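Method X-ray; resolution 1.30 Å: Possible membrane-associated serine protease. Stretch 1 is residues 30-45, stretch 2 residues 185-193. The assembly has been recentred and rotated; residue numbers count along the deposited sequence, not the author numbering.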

# COMPACT_ATOMS: atom_id res chain seq x y z
N ALA A 30 21.13 -8.72 33.82
CA ALA A 30 22.15 -7.68 33.96
C ALA A 30 22.40 -6.95 32.66
O ALA A 30 23.01 -5.88 32.66
N LEU A 31 21.93 -7.50 31.53
CA LEU A 31 22.14 -6.85 30.23
C LEU A 31 21.56 -5.44 30.18
O LEU A 31 22.04 -4.61 29.41
N VAL A 32 20.54 -5.14 30.98
CA VAL A 32 19.98 -3.78 31.00
C VAL A 32 21.03 -2.73 31.35
O VAL A 32 20.91 -1.58 30.94
N ASN A 33 22.05 -3.15 32.11
CA ASN A 33 23.10 -2.24 32.57
C ASN A 33 24.41 -2.42 31.81
O ASN A 33 25.42 -1.77 32.14
N ASN A 34 24.42 -3.27 30.79
CA ASN A 34 25.64 -3.43 29.99
C ASN A 34 26.00 -2.09 29.33
O ASN A 34 25.12 -1.39 28.83
N PRO A 35 27.30 -1.71 29.36
CA PRO A 35 27.69 -0.43 28.76
C PRO A 35 27.28 -0.23 27.29
O PRO A 35 27.17 0.91 26.83
N VAL A 36 27.03 -1.32 26.57
CA VAL A 36 26.58 -1.22 25.17
C VAL A 36 25.22 -0.53 25.06
O VAL A 36 24.93 0.10 24.04
N VAL A 37 24.40 -0.62 26.09
CA VAL A 37 23.04 -0.08 26.01
C VAL A 37 23.12 1.45 25.90
O VAL A 37 22.58 2.04 24.95
N ALA A 38 23.83 2.09 26.82
CA ALA A 38 23.90 3.54 26.84
C ALA A 38 24.58 4.08 25.60
O ALA A 38 24.26 5.18 25.12
N ALA A 39 25.56 3.32 25.11
CA ALA A 39 26.32 3.75 23.95
C ALA A 39 25.50 3.66 22.67
O ALA A 39 25.73 4.41 21.73
N THR A 40 24.54 2.74 22.64
CA THR A 40 23.74 2.52 21.44
C THR A 40 22.47 3.36 21.43
O THR A 40 21.98 3.73 20.37
N GLU A 41 21.93 3.64 22.62
CA GLU A 41 20.68 4.39 22.79
C GLU A 41 20.49 5.62 21.89
O GLU A 41 19.42 5.77 21.33
N PRO A 42 21.52 6.48 21.73
CA PRO A 42 21.26 7.69 20.92
C PRO A 42 20.83 7.39 19.49
O PRO A 42 20.13 8.21 18.89
N SER A 43 21.25 6.25 18.96
CA SER A 43 20.95 5.89 17.58
C SER A 43 19.67 5.06 17.42
O SER A 43 19.34 4.65 16.31
N VAL A 44 18.97 4.82 18.53
CA VAL A 44 17.70 4.09 18.53
C VAL A 44 16.62 5.11 18.78
O VAL A 44 16.64 5.79 19.80
N VAL A 45 15.71 5.24 17.81
CA VAL A 45 14.78 6.35 17.79
C VAL A 45 13.35 5.88 17.95
O VAL A 45 13.02 4.73 17.63
N GLY A 185 12.87 -1.92 16.23
CA GLY A 185 14.11 -1.67 16.94
C GLY A 185 15.14 -2.72 16.61
O GLY A 185 14.84 -3.81 16.11
N PRO A 186 16.39 -2.40 16.91
CA PRO A 186 17.43 -3.37 16.65
C PRO A 186 17.57 -4.43 17.76
O PRO A 186 17.38 -4.13 18.93
N LEU A 187 17.93 -5.63 17.35
CA LEU A 187 18.52 -6.61 18.25
C LEU A 187 20.02 -6.43 18.13
O LEU A 187 20.57 -6.54 17.03
N ILE A 188 20.65 -6.09 19.24
CA ILE A 188 22.09 -5.86 19.19
C ILE A 188 22.86 -6.95 19.89
O ILE A 188 22.38 -7.59 20.83
N ASP A 189 24.08 -7.16 19.42
CA ASP A 189 25.04 -8.01 20.13
C ASP A 189 25.81 -7.17 21.13
O ASP A 189 25.62 -5.96 21.24
N LEU A 190 26.72 -7.80 21.87
CA LEU A 190 27.40 -7.09 22.94
C LEU A 190 28.50 -6.16 22.43
O LEU A 190 29.07 -5.40 23.21
N ASN A 191 28.75 -6.23 21.13
CA ASN A 191 29.63 -5.31 20.41
C ASN A 191 28.87 -4.06 19.95
O ASN A 191 29.47 -3.14 19.39
N GLY A 192 27.56 -4.02 20.15
CA GLY A 192 26.79 -2.86 19.73
C GLY A 192 26.45 -2.85 18.25
O GLY A 192 26.07 -1.82 17.71
N GLN A 193 26.61 -4.00 17.59
CA GLN A 193 26.25 -4.12 16.19
C GLN A 193 24.87 -4.72 16.07
O GLN A 193 24.39 -5.44 16.96

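How does the strand at the start of stretch 2 meet stretch 1? Side-chain contact begins at Pro-186, whose CA-to-CB bond points toward stretch 1 and whose ring has a C-gamma endo pucker. Its CG lies 3.9 Å from CG2 of Val-44, a t rotamer that also points in. Leu-187 is out of reach, and Ile-188 points in again, as expected of alternating residues in a strand. With chi1 p and chi2 t, Ile-188 places CD1 3.8 Å from Val-36 CG1 and 3.9 Å from Thr-40 OG1.

What holds the following turn in shape? Asp-189 turns its CA-to-CB bond away from stretch 1 and, as a p rotamer, serves its own loop. Its OD2 accepts from Gln-193 N at 3.0 Å and, weakly, from Asn-191 N at 2.9 Å. Asp-189 O takes Gly-192 N at 3.0 Å, closing the type I turn.

How does Leu-190 reach across when its CA-to-CB bond points sideways? Its m,t rotamer carries CD2 to 3.7 Å from Leu-31 CD2 and 4.1 Å from Asn-34 ND2. No direct hydrogen bond joins the stretches, but water 1 bridges them, donating to Leu-190 O at 2.8 Å and Asn-34 OD1 at 2.7 Å. That same OD1 caps the helix, accepting from Val-36 N at 3.0 Å.

Why does the closest contact fall at Gly-192? Val-36, a p rotamer, brings CG2 to 3.3 Å from Gly-192 CA, and a CB there would sit tight against that methyl. The backbone angles alone also call for glycine, because a CB would jam against the preceding carbonyl. Nearby, Thr-40, an m rotamer, donates from OG1 to Val-36 O at 2.7 Å. Water 2 then donates to Thr-40 OG1 at 2.7 Å and Gly-192 O at 2.8 Å, adding a second bridge.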

# COMPACT_ATOMS: atom_id res chain seq x y z
CB ALA A 30 23.46 -8.27 34.52
CB LEU A 31 21.58 -7.71 29.10
CG LEU A 31 22.37 -8.98 28.80
CD1 LEU A 31 21.59 -9.93 27.91
CD2 LEU A 31 23.73 -8.63 28.17
CB VAL A 32 18.76 -3.62 31.96
CG1 VAL A 32 17.61 -4.45 31.49
CG2 VAL A 32 19.13 -3.97 33.40
CB ASN A 33 23.31 -2.40 34.08
CG ASN A 33 22.08 -2.03 34.89
OD1 ASN A 33 21.47 -0.98 34.65
ND2 ASN A 33 21.72 -2.87 35.84
CB ASN A 34 25.46 -4.54 28.94
CG ASN A 34 26.76 -4.93 28.27
OD1 ASN A 34 27.30 -4.17 27.48
ND2 ASN A 34 27.24 -6.13 28.55
CB PRO A 35 29.23 -0.42 28.89
CG PRO A 35 29.54 -1.45 29.85
CD PRO A 35 28.43 -2.41 30.00
CB VAL A 36 26.59 -2.60 24.46
CG1 VAL A 36 25.39 -3.47 24.90
CG2 VAL A 36 26.62 -2.42 22.98
CB VAL A 37 22.20 -0.51 27.21
CG1 VAL A 37 20.87 0.24 27.23
CG2 VAL A 37 21.98 -2.02 27.17
CB ALA A 38 24.65 4.01 28.07
CB ALA A 39 27.58 2.97 23.82
CB THR A 40 23.38 1.02 21.30
OG1 THR A 40 24.59 0.24 21.36
CG2 THR A 40 22.71 0.72 20.01
CB GLU A 41 20.47 4.78 24.27
CG GLU A 41 19.24 5.66 24.48
CD GLU A 41 18.97 6.08 25.90
OE1 GLU A 41 17.90 6.69 26.11
OE2 GLU A 41 19.81 5.81 26.78
CB PRO A 42 22.61 8.43 20.94
CG PRO A 42 23.25 7.97 22.24
CD PRO A 42 22.88 6.50 22.31
CB SER A 43 22.11 5.11 17.01
OG SER A 43 23.30 5.89 17.09
CB VAL A 44 17.70 3.00 19.61
CG1 VAL A 44 16.39 2.24 19.55
CG2 VAL A 44 18.87 2.03 19.43
CB VAL A 45 14.95 7.19 16.48
CG1 VAL A 45 16.34 7.77 16.39
CG2 VAL A 45 14.65 6.35 15.22
CB PRO A 186 18.70 -2.49 16.63
CG PRO A 186 18.39 -1.41 17.63
CD PRO A 186 16.90 -1.17 17.52
CB LEU A 187 18.15 -8.01 17.79
CG LEU A 187 18.69 -9.13 18.68
CD1 LEU A 187 17.89 -9.18 19.99
CD2 LEU A 187 18.64 -10.48 17.97
CB ILE A 188 22.52 -4.49 19.72
CG1 ILE A 188 22.11 -4.30 21.18
CG2 ILE A 188 21.97 -3.36 18.83
CD1 ILE A 188 23.02 -3.32 21.96
CB ASP A 189 25.95 -8.77 19.15
CG ASP A 189 26.87 -7.88 18.34
OD1 ASP A 189 27.36 -8.38 17.30
OD2 ASP A 189 27.16 -6.72 18.72
CB LEU A 190 27.95 -8.08 23.97
CG LEU A 190 26.85 -8.84 24.72
CD1 LEU A 190 27.40 -9.56 25.93
CD2 LEU A 190 25.70 -7.92 25.14
CB ASN A 191 30.21 -5.99 19.18
CG ASN A 191 31.19 -7.09 19.52
OD1 ASN A 191 31.96 -6.96 20.46
ND2 ASN A 191 31.15 -8.16 18.76
CB GLN A 193 27.28 -4.95 15.43
CG GLN A 193 28.68 -4.32 15.51
CD GLN A 193 29.63 -4.80 14.43
OE1 GLN A 193 29.71 -5.99 14.15
NE2 GLN A 193 30.37 -3.87 13.83
O HOH W 1 29.37 -5.10 26.01
O HOH W 2 26.42 0.47 19.34